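Local coordinates for putative cytochrome P450 YjiB (Bacillus subtilis subsp. subtilis, PDB 4RM4), which probably acts as a haem-dependent monooxygenase, using the haem iron to insert oxygen into organic substrates, at residues A[22-27]-A[281-286]; A[28-33]-A[314-319]; A[51-56]-A[336-341]; A[376-381]-A[387-392]. All coordinates share one frame; numbering follows the deposited sequence.

Contact 1: residues A[22-27]-A[281-286]. With HEM (protoporphyrin IX containing Fe), chain B.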
# COMPACT_ATOMS: atom_id res chain seq x y z
N ASP A 22 3.38 9.02 19.67
CA ASP A 22 2.72 7.74 19.48
C ASP A 22 3.11 7.09 18.15
O ASP A 22 4.06 7.52 17.49
CB ASP A 22 1.20 7.90 19.60
CG ASP A 22 0.64 8.93 18.65
OD1 ASP A 22 1.26 9.14 17.58
OD2 ASP A 22 -0.41 9.53 18.95
N ALA A 23 2.35 6.07 17.75
CA ALA A 23 2.65 5.31 16.54
C ALA A 23 2.37 6.09 15.26
O ALA A 23 2.81 5.70 14.18
CB ALA A 23 1.90 3.97 16.53
N TYR A 24 1.63 7.19 15.38
CA TYR A 24 1.37 8.03 14.21
C TYR A 24 2.45 9.09 14.04
O TYR A 24 2.39 9.90 13.11
CB TYR A 24 -0.02 8.69 14.28
CG TYR A 24 -0.58 9.01 12.90
CD1 TYR A 24 -0.80 8.00 11.97
CD2 TYR A 24 -0.89 10.31 12.53
CE1 TYR A 24 -1.30 8.27 10.71
CE2 TYR A 24 -1.40 10.60 11.28
CZ TYR A 24 -1.61 9.58 10.37
OH TYR A 24 -2.11 9.86 9.11
N HIS A 25 3.45 9.09 14.93
CA HIS A 25 4.45 10.16 14.95
C HIS A 25 5.87 9.62 15.01
O HIS A 25 6.63 9.96 15.92
CB HIS A 25 4.20 11.12 16.12
CG HIS A 25 2.88 11.82 16.04
ND1 HIS A 25 2.70 13.00 15.35
CD2 HIS A 25 1.67 11.49 16.54
CE1 HIS A 25 1.44 13.37 15.44
NE2 HIS A 25 0.79 12.47 16.16
N PRO A 26 6.25 8.78 14.03
CA PRO A 26 7.59 8.18 14.06
C PRO A 26 8.69 9.07 13.48
O PRO A 26 9.87 8.70 13.56
CB PRO A 26 7.41 6.96 13.16
CG PRO A 26 6.43 7.43 12.14
CD PRO A 26 5.45 8.28 12.90
N PHE A 27 8.33 10.20 12.90
CA PHE A 27 9.27 10.98 12.10
C PHE A 27 10.42 11.63 12.87
O PHE A 27 11.55 11.65 12.38
CB PHE A 27 8.51 11.95 11.21
CG PHE A 27 7.53 11.24 10.31
CD1 PHE A 27 7.98 10.53 9.20
CD2 PHE A 27 6.18 11.23 10.61
CE1 PHE A 27 7.09 9.84 8.39
CE2 PHE A 27 5.28 10.53 9.81
CZ PHE A 27 5.74 9.84 8.69
N ARG A 281 4.89 10.77 -0.28
CA ARG A 281 6.19 11.10 0.28
C ARG A 281 6.08 11.29 1.78
O ARG A 281 6.88 10.76 2.56
CB ARG A 281 6.80 12.37 -0.34
CG ARG A 281 8.23 12.59 0.20
CD ARG A 281 8.77 13.99 -0.07
NE ARG A 281 8.00 15.04 0.60
CZ ARG A 281 8.26 15.53 1.81
NH1 ARG A 281 7.51 16.51 2.31
NH2 ARG A 281 9.29 15.07 2.51
N PHE A 282 5.08 12.06 2.19
CA PHE A 282 5.01 12.57 3.56
C PHE A 282 4.56 11.52 4.58
O PHE A 282 5.05 11.51 5.71
CB PHE A 282 4.08 13.78 3.62
CG PHE A 282 4.33 14.70 4.78
CD1 PHE A 282 5.55 15.33 4.94
CD2 PHE A 282 3.32 14.97 5.70
CE1 PHE A 282 5.76 16.21 6.01
CE2 PHE A 282 3.53 15.84 6.76
CZ PHE A 282 4.75 16.45 6.92
N ARG A 283 3.63 10.66 4.17
CA ARG A 283 3.05 9.65 5.06
C ARG A 283 2.81 8.31 4.36
O ARG A 283 1.68 7.83 4.27
CB ARG A 283 1.76 10.16 5.72
CG ARG A 283 2.02 11.15 6.88
CD ARG A 283 0.74 11.60 7.59
NE ARG A 283 1.03 12.27 8.87
CZ ARG A 283 0.92 13.58 9.08
NH1 ARG A 283 0.53 14.39 8.11
NH2 ARG A 283 1.21 14.09 10.28
N ALA A 284 3.90 7.73 3.87
CA ALA A 284 3.87 6.45 3.16
C ALA A 284 3.20 5.41 4.05
O ALA A 284 3.54 5.31 5.22
CB ALA A 284 5.30 6.02 2.83
N PRO A 285 2.26 4.63 3.49
CA PRO A 285 1.54 3.60 4.23
C PRO A 285 2.41 2.37 4.53
O PRO A 285 2.14 1.63 5.48
CB PRO A 285 0.40 3.20 3.26
CG PRO A 285 0.38 4.23 2.19
CD PRO A 285 1.77 4.79 2.11
N ALA A 286 3.42 2.13 3.70
CA ALA A 286 4.29 0.98 3.90
C ALA A 286 5.70 1.47 4.20
O ALA A 286 6.52 1.59 3.30
CB ALA A 286 4.25 0.06 2.67
CHA HEM B . 4.82 -3.89 -4.37
CHB HEM B . 3.59 0.01 -1.78
CHC HEM B . -1.00 -0.36 -3.39
CHD HEM B . 0.11 -4.54 -5.57
C1A HEM B . 4.90 -2.77 -3.56
C2A HEM B . 6.11 -2.21 -3.00
C3A HEM B . 5.77 -1.13 -2.28
C4A HEM B . 4.34 -0.96 -2.38
CMA HEM B . 6.73 -0.21 -1.48
CAA HEM B . 7.55 -2.74 -3.19
CBA HEM B . 7.81 -3.92 -2.27
CGA HEM B . 9.28 -4.28 -2.22
O1A HEM B . 9.62 -5.19 -1.43
O2A HEM B . 10.10 -3.66 -2.96
C1B HEM B . 2.26 0.25 -2.03
C2B HEM B . 1.53 1.43 -1.60
C3B HEM B . 0.26 1.31 -2.03
C4B HEM B . 0.14 0.07 -2.77
CMB HEM B . 2.14 2.58 -0.78
CAB HEM B . -0.93 2.28 -1.87
CBB HEM B . -0.72 3.57 -1.59
C1C HEM B . -1.09 -1.50 -4.14
C2C HEM B . -2.26 -1.96 -4.86
C3C HEM B . -1.94 -3.11 -5.46
C4C HEM B . -0.57 -3.42 -5.14
CMC HEM B . -3.60 -1.19 -4.90
CAC HEM B . -2.79 -4.05 -6.35
CBC HEM B . -4.12 -3.97 -6.47
C1D HEM B . 1.46 -4.77 -5.43
C2D HEM B . 2.13 -5.94 -5.92
C3D HEM B . 3.60 -5.74 -5.55
C4D HEM B . 3.67 -4.46 -4.88
CMD HEM B . 1.48 -7.12 -6.66
CAD HEM B . 4.77 -6.72 -5.86
CBD HEM B . 5.38 -6.30 -7.21
CGD HEM B . 6.59 -7.15 -7.51
O1D HEM B . 7.02 -7.16 -8.69
O2D HEM B . 7.09 -7.82 -6.56
NA HEM B . 3.84 -1.99 -3.15
NB HEM B . 1.37 -0.55 -2.73
NC HEM B . -0.07 -2.41 -4.32
ND HEM B . 2.39 -3.93 -4.84
FE HEM B . 1.93 -2.14 -3.89
O HOH W 1 2.78 12.38 11.99
O HOH W 2 1.66 -3.21 -1.71
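Y24 O is gripped by two donors: water 1, which bridges it to R283 NH2, and the hydroxyl of Y387. The water lies 2.7 Å from Y24 O and accepts from R283 NH2 at 2.9 Å, at the edge of the F27 ring and in its plane. R283, with CG anti to its carbonyl carbon (chi1 -76°) and the chain extended from CG to NE, reaches away from the end of helix 272-282 and crosses Y24 at about a right angle. R283 NE stands 3.8 Å from Y24 CE2, and although the guanidinium and phenol planes are only 4° apart, the approach is oblique. The strongest partner of the guanidinium is E257, salt-bridged through NH1, and NE donates to Y387. Y24 OH, 3.7 Å from R283 CD, is hydrogen-bonded to N250 OD1. With an alanine here, N250 would probably lose its phenol partner, and R283 CD and NE the ring that they meet. Beside this pair, F27 CZ meets F282 O at 3.5 Å, while P26 CG covers one face of the F27 ring. Farther along, P285 CD touches the haem methyl CMB at 3.7 Å. The segment 281-286 thus leads from the K helix to the haem; R281, salt-bridged to E278, fits the ExxR motif characteristic of cytochromes P450.

Contact 2: residues A[28-33]-A[314-319]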
# COMPACT_ATOMS: atom_id res chain seq x y z
N PRO A 28 10.15 12.13 14.08
CA PRO A 28 11.28 12.55 14.91
C PRO A 28 12.30 11.43 15.16
O PRO A 28 13.52 11.69 15.10
CB PRO A 28 10.61 13.00 16.21
CG PRO A 28 9.28 13.50 15.77
CD PRO A 28 8.85 12.54 14.66
N TRP A 29 11.84 10.21 15.40
CA TRP A 29 12.77 9.10 15.60
C TRP A 29 13.59 8.79 14.35
O TRP A 29 14.80 8.63 14.44
CB TRP A 29 12.06 7.85 16.11
CG TRP A 29 12.99 6.68 16.30
CD1 TRP A 29 13.99 6.57 17.22
CD2 TRP A 29 13.02 5.48 15.53
NE1 TRP A 29 14.64 5.37 17.08
CE2 TRP A 29 14.07 4.67 16.04
CE3 TRP A 29 12.27 4.99 14.45
CZ2 TRP A 29 14.37 3.42 15.52
CZ3 TRP A 29 12.58 3.75 13.93
CH2 TRP A 29 13.62 2.98 14.47
N TYR A 30 12.92 8.69 13.20
CA TYR A 30 13.63 8.54 11.93
C TYR A 30 14.70 9.64 11.80
O TYR A 30 15.83 9.37 11.41
CB TYR A 30 12.67 8.69 10.74
CG TYR A 30 11.60 7.61 10.59
CD1 TYR A 30 10.39 7.90 9.96
CD2 TYR A 30 11.81 6.32 11.04
CE1 TYR A 30 9.40 6.93 9.80
CE2 TYR A 30 10.83 5.34 10.88
CZ TYR A 30 9.63 5.66 10.26
OH TYR A 30 8.66 4.70 10.10
N GLU A 31 14.31 10.88 12.09
CA GLU A 31 15.24 12.00 11.95
C GLU A 31 16.47 11.82 12.83
O GLU A 31 17.59 12.11 12.41
CB GLU A 31 14.57 13.35 12.24
CG GLU A 31 15.54 14.53 12.13
CD GLU A 31 14.84 15.84 11.85
OE1 GLU A 31 13.60 15.90 12.01
OE2 GLU A 31 15.52 16.82 11.48
N SER A 32 16.26 11.31 14.05
CA SER A 32 17.37 11.06 14.95
C SER A 32 18.30 9.95 14.43
O SER A 32 19.52 10.06 14.53
CB SER A 32 16.87 10.76 16.37
OG SER A 32 16.39 9.44 16.48
N MET A 33 17.73 8.89 13.86
CA MET A 33 18.54 7.82 13.28
C MET A 33 19.30 8.27 12.03
O MET A 33 20.47 7.94 11.86
CB MET A 33 17.67 6.58 12.96
CG MET A 33 16.88 6.08 14.15
SD MET A 33 17.89 5.33 15.45
CE MET A 33 18.47 3.85 14.62
N VAL A 314 11.69 3.22 3.95
CA VAL A 314 11.30 4.16 2.91
C VAL A 314 10.58 5.36 3.53
O VAL A 314 10.66 6.46 3.01
CB VAL A 314 10.44 3.49 1.80
CG1 VAL A 314 11.27 2.43 1.03
CG2 VAL A 314 9.19 2.87 2.38
N ALA A 315 9.93 5.17 4.67
CA ALA A 315 9.30 6.31 5.33
C ALA A 315 10.33 7.33 5.76
O ALA A 315 10.07 8.53 5.68
CB ALA A 315 8.46 5.87 6.52
N SER A 316 11.49 6.86 6.22
CA SER A 316 12.58 7.76 6.61
C SER A 316 13.26 8.38 5.39
O SER A 316 13.57 9.58 5.38
CB SER A 316 13.61 7.00 7.47
OG SER A 316 14.74 7.82 7.80
N ALA A 317 13.50 7.56 4.37
CA ALA A 317 14.08 8.04 3.11
C ALA A 317 13.33 9.24 2.56
O ALA A 317 13.92 10.21 2.07
CB ALA A 317 14.10 6.92 2.09
N ASN A 318 12.02 9.18 2.67
CA ASN A 318 11.12 10.16 2.09
C ASN A 318 11.17 11.50 2.85
O ASN A 318 10.62 12.49 2.37
CB ASN A 318 9.69 9.61 2.09
CG ASN A 318 9.41 8.64 0.94
OD1 ASN A 318 10.27 8.38 0.08
ND2 ASN A 318 8.20 8.10 0.92
N ARG A 319 11.82 11.51 4.01
CA ARG A 319 11.98 12.73 4.83
C ARG A 319 13.43 13.21 4.87
O ARG A 319 13.76 14.15 5.62
CB ARG A 319 11.53 12.48 6.28
CG ARG A 319 10.09 12.02 6.47
CD ARG A 319 9.15 13.10 6.00
NE ARG A 319 7.77 12.95 6.45
CZ ARG A 319 7.22 13.59 7.49
NH1 ARG A 319 7.96 14.42 8.24
NH2 ARG A 319 5.94 13.41 7.77
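Helix 27-36 meets the short helix 314-317 at Y30 and S316, whose CA atoms, 5.5 Å apart, are the closest CA pair across the contact. Y30 has CG anti to its carbonyl carbon (chi1 -66°), which carries the phenol across A315 and S316 of helix 314-317. S316 CB sits off-centre over the ring as a CH-pi contact, 4.2 Å from the Y30 centroid and 29° from the ring normal. S316 N lies over a face of the ring, displaced toward the rim. Farther out along the ring, A315 CB comes obliquely to Y30 CE1 at 3.6 Å and lies about as near to Y30 OH. The serine hydroxyl, opposite its own backbone N about chi1, comes to 3.7 Å from Y30 CB. P287 also packs on both Y30 and A315. The short helix follows strand 309-312 and corresponds by position to the K' helix of P450s, here packed against the first modelled helix, 27-36. Between the two segments the contact is mainly apolar and C-H on ring, with no polar bond between them, so the fit probably depends on shape, and the buried S316 OG finds its polar partners, F51 O and the guanidinium of R34, outside the two segments.

Contact 3: residues A[51-56]-A[336-341]. With HEM (protoporphyrin IX containing Fe), chain B.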
# COMPACT_ATOMS: atom_id res chain seq x y z
N PHE A 51 18.33 4.08 7.11
CA PHE A 51 17.43 5.23 7.23
C PHE A 51 17.62 6.37 6.21
O PHE A 51 16.72 7.20 6.05
CB PHE A 51 17.50 5.83 8.64
CG PHE A 51 16.98 4.91 9.72
CD1 PHE A 51 15.64 4.90 10.05
CD2 PHE A 51 17.84 4.06 10.40
CE1 PHE A 51 15.15 4.04 11.05
CE2 PHE A 51 17.37 3.19 11.39
CZ PHE A 51 16.02 3.19 11.71
N LEU A 52 18.78 6.43 5.55
CA LEU A 52 19.04 7.52 4.60
C LEU A 52 18.52 7.20 3.21
O LEU A 52 18.56 6.06 2.77
CB LEU A 52 20.54 7.83 4.51
CG LEU A 52 21.27 8.43 5.72
CD1 LEU A 52 22.75 8.59 5.43
CD2 LEU A 52 20.67 9.78 6.11
N TYR A 53 18.04 8.22 2.50
CA TYR A 53 17.50 8.01 1.16
C TYR A 53 18.42 7.21 0.20
O TYR A 53 17.99 6.23 -0.40
CB TYR A 53 17.11 9.35 0.53
CG TYR A 53 16.47 9.25 -0.83
CD1 TYR A 53 15.08 9.24 -0.97
CD2 TYR A 53 17.25 9.15 -1.97
CE1 TYR A 53 14.49 9.14 -2.24
CE2 TYR A 53 16.68 9.04 -3.21
CZ TYR A 53 15.31 9.04 -3.35
OH TYR A 53 14.78 8.94 -4.62
N ASP A 54 19.67 7.62 0.03
CA ASP A 54 20.54 6.88 -0.89
C ASP A 54 20.74 5.41 -0.47
O ASP A 54 20.74 4.50 -1.30
CB ASP A 54 21.89 7.59 -1.07
CG ASP A 54 21.76 8.93 -1.76
OD1 ASP A 54 20.71 9.18 -2.39
OD2 ASP A 54 22.71 9.74 -1.69
N ASP A 55 20.90 5.18 0.83
CA ASP A 55 21.10 3.83 1.33
C ASP A 55 19.83 2.99 1.15
O ASP A 55 19.89 1.86 0.64
CB ASP A 55 21.53 3.86 2.80
CG ASP A 55 22.87 4.54 2.99
OD1 ASP A 55 23.62 4.61 2.00
OD2 ASP A 55 23.17 4.99 4.12
N VAL A 56 18.70 3.54 1.56
CA VAL A 56 17.42 2.85 1.40
C VAL A 56 17.17 2.51 -0.07
O VAL A 56 16.78 1.39 -0.39
CB VAL A 56 16.24 3.69 1.93
CG1 VAL A 56 14.91 3.09 1.44
CG2 VAL A 56 16.27 3.75 3.45
N PRO A 336 10.31 18.21 -8.82
CA PRO A 336 9.94 16.79 -8.84
C PRO A 336 9.84 16.22 -7.43
O PRO A 336 10.29 16.83 -6.46
CB PRO A 336 11.11 16.13 -9.57
CG PRO A 336 12.27 17.01 -9.26
CD PRO A 336 11.72 18.41 -9.21
N ASN A 337 9.24 15.04 -7.34
CA ASN A 337 9.01 14.39 -6.06
C ASN A 337 9.35 12.91 -6.13
O ASN A 337 8.46 12.07 -6.24
CB ASN A 337 7.54 14.57 -5.66
CG ASN A 337 7.31 14.33 -4.18
OD1 ASN A 337 8.16 13.78 -3.49
ND2 ASN A 337 6.15 14.74 -3.69
N PRO A 338 10.65 12.58 -6.06
CA PRO A 338 11.19 11.22 -6.21
C PRO A 338 11.10 10.40 -4.92
O PRO A 338 12.07 9.79 -4.47
CB PRO A 338 12.65 11.49 -6.56
CG PRO A 338 12.97 12.76 -5.83
CD PRO A 338 11.71 13.57 -5.80
N HIS A 339 9.91 10.37 -4.33
CA HIS A 339 9.70 9.53 -3.15
C HIS A 339 9.85 8.06 -3.53
O HIS A 339 9.77 7.68 -4.70
CB HIS A 339 8.33 9.79 -2.54
CG HIS A 339 7.19 9.35 -3.41
ND1 HIS A 339 6.84 8.02 -3.56
CD2 HIS A 339 6.31 10.06 -4.15
CE1 HIS A 339 5.81 7.94 -4.38
NE2 HIS A 339 5.46 9.16 -4.75
N ILE A 340 10.06 7.22 -2.54
CA ILE A 340 10.09 5.80 -2.81
C ILE A 340 8.97 5.07 -2.07
O ILE A 340 9.14 3.95 -1.63
CB ILE A 340 11.49 5.20 -2.59
CG1 ILE A 340 12.18 5.80 -1.37
CG2 ILE A 340 12.37 5.51 -3.80
CD1 ILE A 340 13.64 5.39 -1.28
N ALA A 341 7.81 5.70 -2.00
CA ALA A 341 6.69 5.08 -1.30
C ALA A 341 6.25 3.78 -1.96
O ALA A 341 5.72 2.89 -1.29
CB ALA A 341 5.53 6.04 -1.21
CHA HEM B . 4.82 -3.89 -4.37
CHB HEM B . 3.59 0.01 -1.78
CHC HEM B . -1.00 -0.36 -3.39
CHD HEM B . 0.11 -4.54 -5.57
C1A HEM B . 4.90 -2.77 -3.56
C2A HEM B . 6.11 -2.21 -3.00
C3A HEM B . 5.77 -1.13 -2.28
C4A HEM B . 4.34 -0.96 -2.38
CMA HEM B . 6.73 -0.21 -1.48
CAA HEM B . 7.55 -2.74 -3.19
CBA HEM B . 7.81 -3.92 -2.27
CGA HEM B . 9.28 -4.28 -2.22
O1A HEM B . 9.62 -5.19 -1.43
O2A HEM B . 10.10 -3.66 -2.96
C1B HEM B . 2.26 0.25 -2.03
C2B HEM B . 1.53 1.43 -1.60
C3B HEM B . 0.26 1.31 -2.03
C4B HEM B . 0.14 0.07 -2.77
CMB HEM B . 2.14 2.58 -0.78
CAB HEM B . -0.93 2.28 -1.87
CBB HEM B . -0.72 3.57 -1.59
C1C HEM B . -1.09 -1.50 -4.14
C2C HEM B . -2.26 -1.96 -4.86
C3C HEM B . -1.94 -3.11 -5.46
C4C HEM B . -0.57 -3.42 -5.14
CMC HEM B . -3.60 -1.19 -4.90
CAC HEM B . -2.79 -4.05 -6.35
CBC HEM B . -4.12 -3.97 -6.47
C1D HEM B . 1.46 -4.77 -5.43
C2D HEM B . 2.13 -5.94 -5.92
C3D HEM B . 3.60 -5.74 -5.55
C4D HEM B . 3.67 -4.46 -4.88
CMD HEM B . 1.48 -7.12 -6.66
CAD HEM B . 4.77 -6.72 -5.86
CBD HEM B . 5.38 -6.30 -7.21
CGD HEM B . 6.59 -7.15 -7.51
O1D HEM B . 7.02 -7.16 -8.69
O2D HEM B . 7.09 -7.82 -6.56
NA HEM B . 3.84 -1.99 -3.15
NB HEM B . 1.37 -0.55 -2.73
NC HEM B . -0.07 -2.41 -4.32
ND HEM B . 2.39 -3.93 -4.84
FE HEM B . 1.93 -2.14 -3.89
O HOH W 2 1.66 -3.21 -1.71
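Y53 and V56 of helix 53-61 pack against the loop that, in the P450 fold, runs into the cysteine-ligand loop beneath the haem; I340 lies about 10 Å, side chain to side chain, from C349, the axial ligand by similarity. The polar link is a hydrogen bond from Y53 OH to P338 O, 2.8 Å long. The donor sits in the plane of the P338 carbonyl, at a C=O...donor angle of 152°, and the oxygen lies near the plane of the Y53 ring, at its edge. K57 NZ is a second partner of the hydroxyl. Having CG anti to the backbone N (chi1 -177°) brings the phenol from the helix across to P338, which is the centre of an inverse gamma turn. The apolar part centres on I340 CD1, which meets V56 CG1 at 3.8 Å and, obliquely to the ring, Y53 CE1 at 4.0 Å. A317 of helix 314-317 packs against I340 as well. Within the loop, H339 ND1 accepts from A341 N at 3.0 Å, close to the imidazole plane, while H339 NE2 is bonded to E277; both ring nitrogens are therefore engaged, which should fix the ring's rotation. Two residues after H339, A341 O lies 3.3 Å from the haem methyl CMA.

Contact 4: residues A[376-381]-A[387-392]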
# COMPACT_ATOMS: atom_id res chain seq x y z
N VAL A 376 -11.26 15.71 14.51
CA VAL A 376 -11.69 15.60 15.89
C VAL A 376 -10.77 14.68 16.68
O VAL A 376 -10.27 15.06 17.74
CB VAL A 376 -13.14 15.11 16.00
CG1 VAL A 376 -13.56 15.03 17.47
CG2 VAL A 376 -14.07 16.03 15.22
N SER A 377 -10.54 13.48 16.17
CA SER A 377 -9.63 12.56 16.84
C SER A 377 -9.11 11.47 15.91
O SER A 377 -9.78 11.10 14.94
CB SER A 377 -10.31 11.91 18.05
OG SER A 377 -11.39 11.10 17.64
N ILE A 378 -7.91 10.99 16.20
CA ILE A 378 -7.38 9.82 15.51
C ILE A 378 -6.98 8.72 16.48
O ILE A 378 -6.68 8.96 17.65
CB ILE A 378 -6.17 10.17 14.62
CG1 ILE A 378 -5.07 10.85 15.43
CG2 ILE A 378 -6.60 11.02 13.45
CD1 ILE A 378 -3.77 11.01 14.67
N THR A 379 -6.99 7.49 15.97
CA THR A 379 -6.46 6.34 16.66
C THR A 379 -5.52 5.68 15.67
O THR A 379 -5.94 5.25 14.60
CB THR A 379 -7.56 5.35 17.04
OG1 THR A 379 -8.57 6.04 17.80
CG2 THR A 379 -6.98 4.21 17.88
N PRO A 380 -4.23 5.63 16.01
CA PRO A 380 -3.23 5.12 15.09
C PRO A 380 -3.20 3.60 15.09
O PRO A 380 -3.49 2.96 16.10
CB PRO A 380 -1.91 5.66 15.65
CG PRO A 380 -2.29 6.70 16.68
CD PRO A 380 -3.62 6.25 17.20
N ILE A 381 -2.83 3.01 13.96
CA ILE A 381 -2.51 1.60 13.95
C ILE A 381 -1.20 1.38 14.69
O ILE A 381 -0.23 2.10 14.46
CB ILE A 381 -2.36 1.07 12.52
CG1 ILE A 381 -3.63 1.34 11.72
CG2 ILE A 381 -2.01 -0.41 12.54
CD1 ILE A 381 -3.47 1.13 10.21
N TYR A 387 1.81 2.05 8.47
CA TYR A 387 1.60 3.43 8.91
C TYR A 387 0.24 3.94 8.47
O TYR A 387 0.01 4.19 7.29
CB TYR A 387 2.71 4.37 8.41
CG TYR A 387 2.55 5.77 8.95
CD1 TYR A 387 2.85 6.07 10.28
CD2 TYR A 387 2.04 6.78 8.15
CE1 TYR A 387 2.67 7.35 10.79
CE2 TYR A 387 1.87 8.06 8.64
CZ TYR A 387 2.18 8.34 9.96
OH TYR A 387 2.00 9.62 10.43
N GLY A 388 -0.68 4.11 9.42
CA GLY A 388 -2.00 4.60 9.09
C GLY A 388 -2.89 4.70 10.31
O GLY A 388 -2.40 4.65 11.43
N LEU A 389 -4.19 4.81 10.07
CA LEU A 389 -5.17 5.10 11.11
C LEU A 389 -6.24 4.01 11.20
O LEU A 389 -6.75 3.53 10.19
CB LEU A 389 -5.85 6.45 10.82
CG LEU A 389 -4.93 7.68 10.83
CD1 LEU A 389 -5.69 8.91 10.42
CD2 LEU A 389 -4.33 7.84 12.21
N LYS A 390 -6.55 3.61 12.43
CA LYS A 390 -7.66 2.71 12.72
C LYS A 390 -8.98 3.48 12.66
O LYS A 390 -10.03 2.94 12.26
CB LYS A 390 -7.48 2.11 14.12
CG LYS A 390 -8.56 1.10 14.51
CD LYS A 390 -8.58 0.86 16.02
CE LYS A 390 -9.72 -0.09 16.41
NZ LYS A 390 -11.00 0.30 15.76
N SER A 391 -8.93 4.74 13.05
CA SER A 391 -10.10 5.60 13.02
C SER A 391 -9.65 7.04 12.83
O SER A 391 -8.58 7.42 13.30
CB SER A 391 -10.93 5.47 14.30
OG SER A 391 -10.22 5.98 15.40
N PHE A 392 -10.48 7.81 12.14
CA PHE A 392 -10.18 9.19 11.77
C PHE A 392 -11.52 9.95 11.80
O PHE A 392 -12.25 10.02 10.80
CB PHE A 392 -9.51 9.21 10.39
CG PHE A 392 -9.06 10.56 9.92
CD1 PHE A 392 -9.21 11.69 10.71
CD2 PHE A 392 -8.47 10.70 8.67
CE1 PHE A 392 -8.80 12.94 10.27
CE2 PHE A 392 -8.04 11.95 8.21
CZ PHE A 392 -8.21 13.07 9.01
O HOH W 3 -10.38 8.44 16.94
O HOH W 4 0.46 4.12 12.35
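I378 and F392 form a non-hydrogen-bonded pair of an antiparallel hairpin, their side chains on one face of the sheet, while T379 and S391 project from the other. The I378 side chain crosses those of F392 and L389 obliquely: its CG2, anti to the carbonyl carbon, is 3.8 Å from both F392 CD1 and L389 CD1. On the other face T379 OG1 and S391 OG approach to 2.9 Å, and water 3 joins S391 OG to S377 OG, a hydroxyl also bonded to R393 NE. T379 and K390 lie side by side, pointing the same way. The doubling of K390 and S391 opposite T379 is a classic beta bulge: K390 N donates to T379 O at 2.8 Å, nearly along the C=O axis, and S391 N adds a weak bond to the same oxygen. The return bond, T379 N to S391 O, is nearly straight (166°). Toward the loop, I381 N donates to G388 O at 3.0 Å, and I381 CD1 lies 3.6 Å from G388 C. A serine in place of I381 would probably open a gap over the G388 backbone and weaken packing on E242 and N246. Strand 389-395 is the middle one of three, between 128-130 and 374-380; I378 packs on Y253 and F392 on L256, both of helix 226-257, and F392 also packs on helix 131-136.

Overall arrangement
Contacts 1, 2 and 3 form a continuous chain of interactions. Contacts 1 and 2, centres 9 Å apart, join through R281 NH2 to N318 O and F282 O to R319 NH2, each at 2.9 Å. Contact 2 reaches contact 3, 10 Å away between centres, through N318 OD1 to I340 N at 2.9 Å. Contact 4 attaches to contact 1 alone, centres 11 Å apart, with P285 O to Y387 N at 3.0 Å; it lies about 25 Å from contact 3, centre to centre. The segments of contacts 1, 2 and 3 alternate along the chain. Contacts 1 and 3 touch the haem, whose iron binds water 2 at 2.4 Å.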